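Local coordinates for protein 2-methyl-aconitate isomerase (PDB 5K87) that catalyses the cis-trans isomerisation of 2-methyl-aconitate in the 2-methylcitrate cycle, through which short-chain fatty acids such as propionate are broken down, at residues A[46-51]-A[394-399]; A[124-129]-A[135-140]; A[234-239]-A[249-254]; A[334-339]-A[375-380]. The protein carries 1 engineered substitution. All blocks are in the same frame, centred on the assembly; numbering follows the deposited sequence. Where two conformers were deposited one is given.

Contact 1: residues A[46-51]-A[394-399]; sequences DALLLR and VRVPKP
Arg51 lays its aliphatic stem along Val396: CG of Arg51 comes within 3.6 Å of CG1 of Val396, and CB of Arg51 is 3.7 Å from the same methyl. The two side chains run antiparallel where they overlap. One turn earlier on the helix, Leu48 meets the other branch, CD1 of Leu48 standing 3.7 Å from CG2 of Val396, and here the side chains cross at about a right angle. Val396 is thus held at both methyls, each by a different helix residue. Helix 43-53 packs against strand 393-396, which pairs antiparallel with strand 12-21; Val394 also joins a strand of the second subunit in antiparallel pairing, so the helix lies against a sheet that runs on through the dimer. In the conformer described, the Arg51 side chain leaves the helix with CG anti to the backbone N (chi1 -164°) and bends at chi2 (61°), which carries the guanidinium across Pro397. CD of Pro397 sits over one face of that flat group, 3.7 Å from NE of Arg51, the two side chains crossing at about a right angle. An alanine here would remove the ring carbons, and the guanidinium would probably lose its apolar cover on that face and be freer to turn. NH1 of Arg51 donates a hydrogen bond to the backbone O of Asp64, and Arg387 of the second subunit lies close by, a like charge. Arg395 forms salt bridges with Glu163 and Glu391 of the second subunit.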
loop_
_atom_site.group_PDB
_atom_site.type_symbol
_atom_site.label_atom_id
_atom_site.label_comp_id
_atom_site.label_asym_id
_atom_site.label_seq_id
_atom_site.Cartn_x
_atom_site.Cartn_y
_atom_site.Cartn_z
ATOM N N ASP A 46 -21.438 -2.618 2.966
ATOM C CA ASP A 46 -20.301 -2.084 3.696
ATOM C C ASP A 46 -19.379 -3.200 4.164
ATOM O O ASP A 46 -18.163 -3.084 4.061
ATOM C CB ASP A 46 -20.746 -1.249 4.899
ATOM C CG ASP A 46 -21.400 0.057 4.506
ATOM O OD1 ASP A 46 -21.354 0.449 3.323
ATOM O OD2 ASP A 46 -21.959 0.728 5.410
ATOM N N ALA A 47 -19.953 -4.292 4.662
ATOM C CA ALA A 47 -19.151 -5.416 5.134
ATOM C C ALA A 47 -18.322 -6.032 4.004
ATOM O O ALA A 47 -17.164 -6.403 4.206
ATOM C CB ALA A 47 -20.031 -6.474 5.771
ATOM N N LEU A 48 -18.925 -6.156 2.827
ATOM C CA LEU A 48 -18.225 -6.698 1.669
ATOM C C LEU A 48 -17.044 -5.810 1.303
ATOM O O LEU A 48 -15.920 -6.287 1.131
ATOM C CB LEU A 48 -19.172 -6.811 0.476
ATOM C CG LEU A 48 -18.510 -7.173 -0.853
ATOM C CD1 LEU A 48 -17.864 -8.538 -0.765
ATOM C CD2 LEU A 48 -19.539 -7.121 -1.967
ATOM N N LEU A 49 -17.288 -4.509 1.215
ATOM C CA LEU A 49 -16.249 -3.580 0.795
ATOM C C LEU A 49 -15.126 -3.512 1.823
ATOM O O LEU A 49 -13.951 -3.445 1.469
ATOM C CB LEU A 49 -16.838 -2.197 0.543
ATOM C CG LEU A 49 -17.852 -2.155 -0.601
ATOM C CD1 LEU A 49 -18.447 -0.783 -0.763
ATOM C CD2 LEU A 49 -17.200 -2.579 -1.882
ATOM N N LEU A 50 -15.482 -3.517 3.104
ATOM C CA LEU A 50 -14.473 -3.566 4.156
ATOM C C LEU A 50 -13.561 -4.774 3.990
ATOM O O LEU A 50 -12.327 -4.649 4.057
ATOM C CB LEU A 50 -15.140 -3.588 5.534
ATOM C CG LEU A 50 -15.681 -2.243 6.026
ATOM C CD1 LEU A 50 -16.725 -2.468 7.116
ATOM C CD2 LEU A 50 -14.558 -1.370 6.560
ATOM N N ARG A 51 -14.142 -5.938 3.752
ATOM C CA ARG A 51 -13.348 -7.147 3.655
ATOM C C ARG A 51 -12.512 -7.173 2.380
ATOM O O ARG A 51 -11.388 -7.659 2.390
ATOM C CB ARG A 51 -14.257 -8.371 3.736
ATOM C CG ARG A 51 -13.519 -9.653 4.027
ATOM C CD ARG A 51 -12.807 -9.598 5.373
ATOM N NE ARG A 51 -11.927 -10.748 5.516
ATOM C CZ ARG A 51 -10.707 -10.812 4.999
ATOM N NH1 ARG A 51 -10.215 -9.775 4.320
ATOM N NH2 ARG A 51 -9.975 -11.896 5.176
ATOM N N VAL A 394 -12.269 -10.337 -7.194
ATOM C CA VAL A 394 -11.776 -10.286 -5.822
ATOM C C VAL A 394 -12.474 -11.366 -5.007
ATOM O O VAL A 394 -13.574 -11.819 -5.351
ATOM C CB VAL A 394 -11.977 -8.898 -5.161
ATOM C CG1 VAL A 394 -11.116 -7.855 -5.845
ATOM C CG2 VAL A 394 -13.448 -8.489 -5.164
ATOM N N ARG A 395 -11.818 -11.789 -3.930
ATOM C CA ARG A 395 -12.367 -12.812 -3.055
ATOM C C ARG A 395 -12.470 -12.333 -1.627
ATOM O O ARG A 395 -11.592 -11.614 -1.143
ATOM C CB ARG A 395 -11.496 -14.065 -3.058
ATOM C CG ARG A 395 -11.352 -14.733 -4.389
ATOM C CD ARG A 395 -10.846 -16.145 -4.183
ATOM N NE ARG A 395 -10.414 -16.743 -5.440
ATOM C CZ ARG A 395 -9.806 -17.919 -5.537
ATOM N NH1 ARG A 395 -9.580 -18.645 -4.457
ATOM N NH2 ARG A 395 -9.429 -18.373 -6.723
ATOM N N VAL A 396 -13.527 -12.761 -0.948
ATOM C CA VAL A 396 -13.654 -12.584 0.499
ATOM C C VAL A 396 -14.302 -13.824 1.079
ATOM O O VAL A 396 -15.000 -14.540 0.370
ATOM C CB VAL A 396 -14.512 -11.347 0.898
ATOM C CG1 VAL A 396 -13.855 -10.056 0.432
ATOM C CG2 VAL A 396 -15.932 -11.462 0.365
ATOM N N PRO A 397 -14.078 -14.091 2.370
ATOM C CA PRO A 397 -14.824 -15.189 2.992
ATOM C C PRO A 397 -16.332 -14.954 2.882
ATOM O O PRO A 397 -16.797 -13.809 2.796
ATOM C CB PRO A 397 -14.340 -15.153 4.449
ATOM C CG PRO A 397 -12.958 -14.559 4.356
ATOM C CD PRO A 397 -13.084 -13.506 3.283
ATOM N N LYS A 398 -17.089 -16.045 2.865
ATOM C CA LYS A 398 -18.522 -15.978 2.633
ATOM C C LYS A 398 -19.166 -15.160 3.739
ATOM O O LYS A 398 -18.906 -15.408 4.914
ATOM C CB LYS A 398 -19.105 -17.390 2.588
ATOM C CG LYS A 398 -20.580 -17.449 2.222
ATOM C CD LYS A 398 -21.106 -18.875 2.309
ATOM C CE LYS A 398 -22.605 -18.925 2.048
ATOM N NZ LYS A 398 -23.181 -20.267 2.335
ATOM N N PRO A 399 -19.978 -14.154 3.360
ATOM C CA PRO A 399 -20.678 -13.273 4.303
ATOM C C PRO A 399 -21.587 -14.038 5.261
ATOM O O PRO A 399 -22.143 -15.080 4.914
ATOM C CB PRO A 399 -21.525 -12.388 3.385
ATOM C CG PRO A 399 -20.777 -12.369 2.093
ATOM C CD PRO A 399 -20.199 -13.747 1.962
ATOM O OXT PRO A 399 -21.794 -13.626 6.404
#

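Contact 2: residues A[124-129]-A[135-140]; sequences GLIDAA and GVCTVR
Apolar contacts carry the meeting of Ile126 with strand 135-140. CD1 of Ile126 lies 3.7 Å from CG1 of Val139, the two side chains crossing at about a right angle, and the other branch reaches toward Cys137, CG2 of Ile126 being a looser 4.4 Å from SG. A chi1 of -51° sets CG2 of Ile126 anti to the backbone N, on the Cys137 side, while a chi2 of -66° swings CD1 to Val139. All three side chains are buried. Ile121 touches each of them from helix 113-122, so the loop that follows this helix folds back to place Ile126 between the helix and strand 135-143. In the DAP-epimerase clan to which the protein belongs, a curled sheet wraps a helix in this way. The strand itself is held by its antiparallel neighbour 148-157 through backbone bonds of Cys137 to Val154 and of Val139 to Ala152. The polar bonds stay within one segment or go to residues outside both. Asp127 forms an Asx turn, its OD1 accepting from the backbone N of Ala129 at 3.1 Å and 160°; the donor arrives from well above the carboxylate plane. Arg140 turns its charge to Asp88, with which it forms a salt bridge.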
loop_
_atom_site.group_PDB
_atom_site.type_symbol
_atom_site.label_atom_id
_atom_site.label_comp_id
_atom_site.label_asym_id
_atom_site.label_seq_id
_atom_site.Cartn_x
_atom_site.Cartn_y
_atom_site.Cartn_z
ATOM N N GLY A 124 -20.034 -1.656 -20.291
ATOM C CA GLY A 124 -21.397 -1.697 -20.792
ATOM C C GLY A 124 -22.380 -0.776 -20.096
ATOM O O GLY A 124 -23.588 -1.014 -20.145
ATOM N N LEU A 125 -21.889 0.285 -19.460
ATOM C CA LEU A 125 -22.772 1.188 -18.731
ATOM C C LEU A 125 -23.114 2.437 -19.531
ATOM O O LEU A 125 -23.886 3.270 -19.075
ATOM C CB LEU A 125 -22.165 1.561 -17.372
ATOM C CG LEU A 125 -21.926 0.369 -16.451
ATOM C CD1 LEU A 125 -21.345 0.844 -15.125
ATOM C CD2 LEU A 125 -23.221 -0.392 -16.231
ATOM N N ILE A 126 -22.544 2.555 -20.728
ATOM C CA ILE A 126 -22.766 3.722 -21.575
ATOM C C ILE A 126 -23.483 3.325 -22.864
ATOM O O ILE A 126 -23.024 2.419 -23.558
ATOM C CB ILE A 126 -21.432 4.407 -21.967
ATOM C CG1 ILE A 126 -20.558 4.670 -20.733
ATOM C CG2 ILE A 126 -21.705 5.686 -22.763
ATOM C CD1 ILE A 126 -21.130 5.673 -19.766
ATOM N N ASP A 127 -24.588 4.009 -23.166
ATOM C CA ASP A 127 -25.337 3.833 -24.418
ATOM C C ASP A 127 -24.358 3.750 -25.578
ATOM O O ASP A 127 -23.589 4.678 -25.809
ATOM C CB ASP A 127 -26.278 5.029 -24.613
ATOM C CG ASP A 127 -27.193 4.893 -25.826
ATOM O OD1 ASP A 127 -26.986 3.992 -26.665
ATOM O OD2 ASP A 127 -28.126 5.718 -25.946
ATOM N N ALA A 128 -24.386 2.635 -26.303
ATOM C CA ALA A 128 -23.463 2.409 -27.415
ATOM C C ALA A 128 -23.482 3.526 -28.452
ATOM O O ALA A 128 -22.466 3.802 -29.085
ATOM C CB ALA A 128 -23.746 1.063 -28.080
ATOM N N ALA A 129 -24.626 4.179 -28.612
ATOM C CA ALA A 129 -24.735 5.285 -29.558
ATOM C C ALA A 129 -23.798 6.447 -29.210
ATOM O O ALA A 129 -23.441 7.246 -30.079
ATOM C CB ALA A 129 -26.175 5.767 -29.657
ATOM N N GLY A 135 -12.084 8.475 -31.226
ATOM C CA GLY A 135 -12.296 9.869 -30.896
ATOM C C GLY A 135 -12.399 10.070 -29.403
ATOM O O GLY A 135 -11.545 9.592 -28.656
ATOM N N VAL A 136 -13.440 10.772 -28.975
ATOM C CA VAL A 136 -13.627 11.089 -27.567
ATOM C C VAL A 136 -15.050 10.736 -27.176
ATOM O O VAL A 136 -16.000 11.149 -27.840
ATOM C CB VAL A 136 -13.368 12.586 -27.295
ATOM C CG1 VAL A 136 -13.628 12.913 -25.825
ATOM C CG2 VAL A 136 -11.937 12.952 -27.673
ATOM N N CYS A 137 -15.189 9.955 -26.108
ATOM C CA CYS A 137 -16.489 9.659 -25.532
ATOM C C CYS A 137 -16.702 10.547 -24.312
ATOM O O CYS A 137 -15.971 10.450 -23.322
ATOM C CB CYS A 137 -16.579 8.188 -25.125
ATOM S SG CYS A 137 -18.124 7.748 -24.318
ATOM N N THR A 138 -17.697 11.419 -24.386
ATOM C CA THR A 138 -18.014 12.305 -23.281
ATOM C C THR A 138 -18.985 11.601 -22.333
ATOM O O THR A 138 -20.167 11.412 -22.646
ATOM C CB THR A 138 -18.588 13.628 -23.808
ATOM O OG1 THR A 138 -17.558 14.327 -24.521
ATOM C CG2 THR A 138 -19.089 14.496 -22.681
ATOM N N VAL A 139 -18.464 11.175 -21.189
ATOM C CA VAL A 139 -19.251 10.426 -20.219
ATOM C C VAL A 139 -19.854 11.389 -19.215
ATOM O O VAL A 139 -19.128 12.132 -18.537
ATOM C CB VAL A 139 -18.392 9.379 -19.480
ATOM C CG1 VAL A 139 -19.247 8.592 -18.509
ATOM C CG2 VAL A 139 -17.732 8.443 -20.475
ATOM N N ARG A 140 -21.179 11.376 -19.118
ATOM C CA ARG A 140 -21.898 12.247 -18.201
ATOM C C ARG A 140 -22.180 11.471 -16.921
ATOM O O ARG A 140 -23.002 10.552 -16.896
ATOM C CB ARG A 140 -23.193 12.741 -18.853
ATOM C CG ARG A 140 -22.958 13.466 -20.194
ATOM C CD ARG A 140 -24.236 13.570 -21.030
ATOM N NE ARG A 140 -24.758 12.249 -21.357
ATOM C CZ ARG A 140 -25.954 12.022 -21.891
ATOM N NH1 ARG A 140 -26.769 13.035 -22.162
ATOM N NH2 ARG A 140 -26.340 10.779 -22.139
#

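Contact 3: residues A[234-239]-A[249-254]; sequences LGYTGT and NAALAK
The loop after strand 225-230 is laid against the first turns of helix 249-266, joined by a hydroxyl-methyl contact, a loose apolar contact and a water bridge. Tyr236 points its ring at the helix, and its OH stands 3.3 Å from CB of Ala251, a close approach of oxygen to methyl. CG of Tyr236 anti to the carbonyl carbon (chi1 -67°) gives the ring this direction, and over one of its faces lies the backbone O of Leu234, offset toward the rim. That same carbonyl takes part in the bridge: a water donates to O of Leu234 at 2.5 Å and accepts from NZ of Lys254 at 2.6 Å. Both bonds are short, and they tie the ammonium end to the loop. Lys254 reaches the water by a fully extended chain, whose CE passes 4.2 Å from CD2 of Leu234, a looser apolar contact. Phe215 touches both Leu234 and Lys254, while Phe255 of the helix backs Leu234 and Tyr236. Farther along, the loop is shaped by an ST turn in which OG1 of Thr237 accepts from the backbone N of Thr239 at 3.2 Å; the carboxylate of Glu240 accepts from the backbone N of Thr237 and Gly238. The connection carries helices 242-245 and 249-266 between parallel strands 225-230 and 283-288, within one of the two similar domains of the DAP-epimerase-like fold.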
loop_
_atom_site.group_PDB
_atom_site.type_symbol
_atom_site.label_atom_id
_atom_site.label_comp_id
_atom_site.label_asym_id
_atom_site.label_seq_id
_atom_site.Cartn_x
_atom_site.Cartn_y
_atom_site.Cartn_z
ATOM N N LEU A 234 -0.122 28.671 11.209
ATOM C CA LEU A 234 0.198 27.393 11.828
ATOM C C LEU A 234 1.700 27.214 12.005
ATOM O O LEU A 234 2.153 26.174 12.489
ATOM C CB LEU A 234 -0.338 26.252 10.963
ATOM C CG LEU A 234 -1.839 26.246 10.690
ATOM C CD1 LEU A 234 -2.154 25.331 9.516
ATOM C CD2 LEU A 234 -2.591 25.811 11.934
ATOM N N GLY A 235 2.476 28.219 11.614
ATOM C CA GLY A 235 3.927 28.129 11.661
ATOM C C GLY A 235 4.514 27.310 10.520
ATOM O O GLY A 235 5.659 26.858 10.593
ATOM N N TYR A 236 3.726 27.116 9.463
ATOM C CA TYR A 236 4.186 26.412 8.262
ATOM C C TYR A 236 4.484 27.404 7.144
ATOM O O TYR A 236 4.103 28.573 7.233
ATOM C CB TYR A 236 3.152 25.375 7.802
ATOM C CG TYR A 236 2.984 24.228 8.774
ATOM C CD1 TYR A 236 4.065 23.428 9.127
ATOM C CD2 TYR A 236 1.748 23.942 9.336
ATOM C CE1 TYR A 236 3.920 22.372 10.021
ATOM C CE2 TYR A 236 1.596 22.894 10.230
ATOM C CZ TYR A 236 2.686 22.117 10.568
ATOM O OH TYR A 236 2.535 21.072 11.454
ATOM N N THR A 237 5.158 26.936 6.097
ATOM C CA THR A 237 5.471 27.785 4.953
ATOM C C THR A 237 4.655 27.420 3.724
ATOM O O THR A 237 4.584 28.196 2.778
ATOM C CB THR A 237 6.942 27.678 4.573
ATOM O OG1 THR A 237 7.205 26.348 4.115
ATOM C CG2 THR A 237 7.825 27.983 5.773
ATOM N N GLY A 238 4.056 26.233 3.728
ATOM C CA GLY A 238 3.347 25.739 2.561
ATOM C C GLY A 238 4.169 24.799 1.699
ATOM O O GLY A 238 3.645 24.198 0.765
ATOM N N THR A 239 5.457 24.662 2.009
ATOM C CA THR A 239 6.326 23.772 1.242
ATOM C C THR A 239 6.495 22.398 1.891
ATOM O O THR A 239 7.259 21.568 1.405
ATOM C CB THR A 239 7.733 24.370 1.025
ATOM O OG1 THR A 239 8.397 24.497 2.288
ATOM C CG2 THR A 239 7.650 25.726 0.331
ATOM N N ASN A 249 2.602 13.887 15.906
ATOM C CA ASN A 249 1.293 13.654 16.495
ATOM C C ASN A 249 0.633 14.923 17.031
ATOM O O ASN A 249 -0.585 15.060 16.976
ATOM C CB ASN A 249 1.373 12.573 17.570
ATOM C CG ASN A 249 1.757 11.225 16.996
ATOM O OD1 ASN A 249 1.312 10.856 15.909
ATOM N ND2 ASN A 249 2.600 10.490 17.713
ATOM N N ALA A 250 1.447 15.850 17.528
ATOM C CA ALA A 250 0.945 17.125 18.017
ATOM C C ALA A 250 0.287 17.911 16.886
ATOM O O ALA A 250 -0.814 18.444 17.041
ATOM C CB ALA A 250 2.070 17.938 18.640
ATOM N N ALA A 251 0.961 17.959 15.740
ATOM C CA ALA A 251 0.446 18.677 14.581
ATOM C C ALA A 251 -0.852 18.043 14.074
ATOM O O ALA A 251 -1.820 18.742 13.760
ATOM C CB ALA A 251 1.502 18.719 13.477
ATOM N N LEU A 252 -0.872 16.719 14.004
ATOM C CA LEU A 252 -2.067 16.027 13.538
ATOM C C LEU A 252 -3.261 16.282 14.459
ATOM O O LEU A 252 -4.379 16.497 13.990
ATOM C CB LEU A 252 -1.800 14.533 13.390
ATOM C CG LEU A 252 -0.755 14.181 12.328
ATOM C CD1 LEU A 252 -0.490 12.681 12.289
ATOM C CD2 LEU A 252 -1.184 14.679 10.954
ATOM N N ALA A 253 -3.019 16.281 15.768
ATOM C CA ALA A 253 -4.083 16.545 16.727
ATOM C C ALA A 253 -4.601 17.982 16.596
ATOM O O ALA A 253 -5.806 18.238 16.686
ATOM C CB ALA A 253 -3.592 16.277 18.142
ATOM N N LYS A 254 -3.686 18.915 16.362
ATOM C CA LYS A 254 -4.055 20.314 16.196
ATOM C C LYS A 254 -4.926 20.502 14.955
ATOM O O LYS A 254 -5.979 21.139 15.019
ATOM C CB LYS A 254 -2.813 21.198 16.128
ATOM C CG LYS A 254 -3.105 22.692 16.053
ATOM C CD LYS A 254 -1.801 23.474 16.138
ATOM C CE LYS A 254 -2.023 24.969 16.018
ATOM N NZ LYS A 254 -0.717 25.693 16.034
HETATM O O HOH W 1 0.997 24.827 14.302
#

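Contact 4: residues A[334-339]-A[375-380]; sequences AAIPGT and WTVIKA
A bridging water makes the shortest polar bond of this contact, donating to the backbone O of Pro337 at 2.8 Å while accepting from NE1 of Trp375 at 2.9 Å. This links the indole N-H to the turn. Apart from this bridge the contact is apolar. With CG1 anti to the carbonyl carbon (chi1 -52°), Ile336 sets its CD1 over one face of the indole, 4.0 Å from the centroid of the five-membered ring and 26° off the normal, a CH-pi contact displaced toward CG. CG2 of Ile336 lies beside it, 3.7 Å from CD1 of Trp375. Pro337 approaches the six-membered ring obliquely, its CD at 3.6 Å from CZ2 of Trp375. From the next inward-facing position of the strand, CG2 of Val377 lies a looser 4.3 Å from CD1 of Ile336. Ile336 and Pro337 open a type II turn ending at Thr339, with Gly338 at its positive-phi position; the closing bond from N of Thr339 to O of Ile336 is weak. Thr339 N-caps helix 340-344, its OG1 accepting from the backbone N of Asn342. A leucine in place of Trp375 would lack the indole N-H and the broad face, and would probably leave the water short of a donor and Ile336 poorly covered. The indole therefore works in two ways, as an apolar lid on the turn and as a donor that reaches its carbonyl through water.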
loop_
_atom_site.group_PDB
_atom_site.type_symbol
_atom_site.label_atom_id
_atom_site.label_comp_id
_atom_site.label_asym_id
_atom_site.label_seq_id
_atom_site.Cartn_x
_atom_site.Cartn_y
_atom_site.Cartn_z
ATOM N N ALA A 334 -10.195 30.097 -5.531
ATOM C CA ALA A 334 -9.243 30.994 -6.173
ATOM C C ALA A 334 -9.940 31.954 -7.132
ATOM O O ALA A 334 -9.451 33.067 -7.361
ATOM C CB ALA A 334 -8.173 30.219 -6.902
ATOM N N ALA A 335 -11.074 31.531 -7.683
ATOM C CA ALA A 335 -11.821 32.337 -8.649
ATOM C C ALA A 335 -12.715 33.388 -7.990
ATOM O O ALA A 335 -13.299 34.240 -8.673
ATOM C CB ALA A 335 -12.659 31.433 -9.542
ATOM N N ILE A 336 -12.849 33.319 -6.674
ATOM C CA ILE A 336 -13.663 34.284 -5.945
ATOM C C ILE A 336 -12.764 35.286 -5.223
ATOM O O ILE A 336 -12.108 34.943 -4.235
ATOM C CB ILE A 336 -14.550 33.585 -4.911
ATOM C CG1 ILE A 336 -15.356 32.458 -5.561
ATOM C CG2 ILE A 336 -15.471 34.595 -4.247
ATOM C CD1 ILE A 336 -16.305 32.927 -6.633
ATOM N N PRO A 337 -12.726 36.535 -5.715
ATOM C CA PRO A 337 -11.818 37.528 -5.134
ATOM C C PRO A 337 -12.058 37.713 -3.640
ATOM O O PRO A 337 -13.198 37.895 -3.219
ATOM C CB PRO A 337 -12.162 38.804 -5.905
ATOM C CG PRO A 337 -12.653 38.299 -7.226
ATOM C CD PRO A 337 -13.423 37.052 -6.908
ATOM N N GLY A 338 -10.994 37.621 -2.853
ATOM C CA GLY A 338 -11.098 37.837 -1.423
ATOM C C GLY A 338 -11.022 36.601 -0.542
ATOM O O GLY A 338 -10.832 36.729 0.661
ATOM N N THR A 339 -11.194 35.402 -1.098
ATOM C CA THR A 339 -10.986 34.200 -0.280
ATOM C C THR A 339 -9.508 34.084 0.058
ATOM O O THR A 339 -8.665 34.688 -0.602
ATOM C CB THR A 339 -11.420 32.900 -0.987
ATOM O OG1 THR A 339 -10.541 32.637 -2.082
ATOM C CG2 THR A 339 -12.863 32.974 -1.465
ATOM N N TRP A 375 -21.730 35.740 -7.029
ATOM C CA TRP A 375 -20.917 34.793 -7.777
ATOM C C TRP A 375 -21.622 33.480 -8.043
ATOM O O TRP A 375 -22.265 32.912 -7.161
ATOM C CB TRP A 375 -19.623 34.500 -7.033
ATOM C CG TRP A 375 -18.668 35.610 -7.087
ATOM C CD1 TRP A 375 -18.239 36.371 -6.043
ATOM C CD2 TRP A 375 -18.009 36.112 -8.252
ATOM N NE1 TRP A 375 -17.348 37.311 -6.484
ATOM C CE2 TRP A 375 -17.191 37.179 -7.836
ATOM C CE3 TRP A 375 -18.035 35.767 -9.607
ATOM C CZ2 TRP A 375 -16.399 37.899 -8.722
ATOM C CZ3 TRP A 375 -17.250 36.481 -10.487
ATOM C CH2 TRP A 375 -16.443 37.540 -10.042
ATOM N N THR A 376 -21.487 33.008 -9.274
ATOM C CA THR A 376 -21.850 31.646 -9.616
ATOM C C THR A 376 -20.629 31.005 -10.257
ATOM O O THR A 376 -19.867 31.665 -10.972
ATOM C CB THR A 376 -23.007 31.598 -10.614
ATOM O OG1 THR A 376 -22.582 32.171 -11.854
ATOM C CG2 THR A 376 -24.207 32.369 -10.083
ATOM N N VAL A 377 -20.427 29.721 -9.989
ATOM C CA VAL A 377 -19.353 28.986 -10.639
ATOM C C VAL A 377 -19.943 27.919 -11.542
ATOM O O VAL A 377 -20.579 26.969 -11.087
ATOM C CB VAL A 377 -18.365 28.376 -9.636
ATOM C CG1 VAL A 377 -17.307 27.568 -10.372
ATOM C CG2 VAL A 377 -17.712 29.480 -8.821
ATOM N N ILE A 378 -19.746 28.102 -12.835
ATOM C CA ILE A 378 -20.359 27.253 -13.838
ATOM C C ILE A 378 -19.757 25.848 -13.840
ATOM O O ILE A 378 -20.476 24.851 -13.949
ATOM C CB ILE A 378 -20.209 27.896 -15.227
ATOM C CG1 ILE A 378 -20.985 29.218 -15.275
ATOM C CG2 ILE A 378 -20.684 26.950 -16.318
ATOM C CD1 ILE A 378 -20.817 29.987 -16.563
ATOM N N LYS A 379 -18.437 25.784 -13.725
ATOM C CA LYS A 379 -17.735 24.510 -13.753
ATOM C C LYS A 379 -16.311 24.701 -13.279
ATOM O O LYS A 379 -15.771 25.817 -13.299
ATOM C CB LYS A 379 -17.732 23.913 -15.163
ATOM C CG LYS A 379 -16.946 24.732 -16.168
ATOM C CD LYS A 379 -16.710 23.968 -17.470
ATOM C CE LYS A 379 -17.979 23.836 -18.289
ATOM N NZ LYS A 379 -17.716 23.196 -19.615
ATOM N N ALA A 380 -15.717 23.601 -12.833
ATOM C CA ALA A 380 -14.291 23.536 -12.562
ATOM C C ALA A 380 -13.711 22.405 -13.394
ATOM O O ALA A 380 -14.332 21.347 -13.537
ATOM C CB ALA A 380 -14.035 23.300 -11.095
HETATM O O HOH W 2 -15.681 38.405 -4.333
#

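How the contacts relate
Along the chain contacts 2, 3 and 4 follow one another, and all fall between the two ends that contact 1 brings together. Contacts 1 and 4 lie on opposite sides of the chain's centre, their centres 42 Å apart, although strands 374-391 and 393-396 are consecutive. Contacts 2 and 4 come closest, about 9 Å between nearest atoms. They are also alike in placement: each lies where the chain leaves a helix, 113-122 and 324-334, that follows a putative proton donor/acceptor, Cys109 and Met323. Contact 1 comes nearest to the substrate site, the side chain of Arg51 being about 12 Å from that of Ser74, in a substrate-binding segment altered by engineering here, and it alone touches the second subunit.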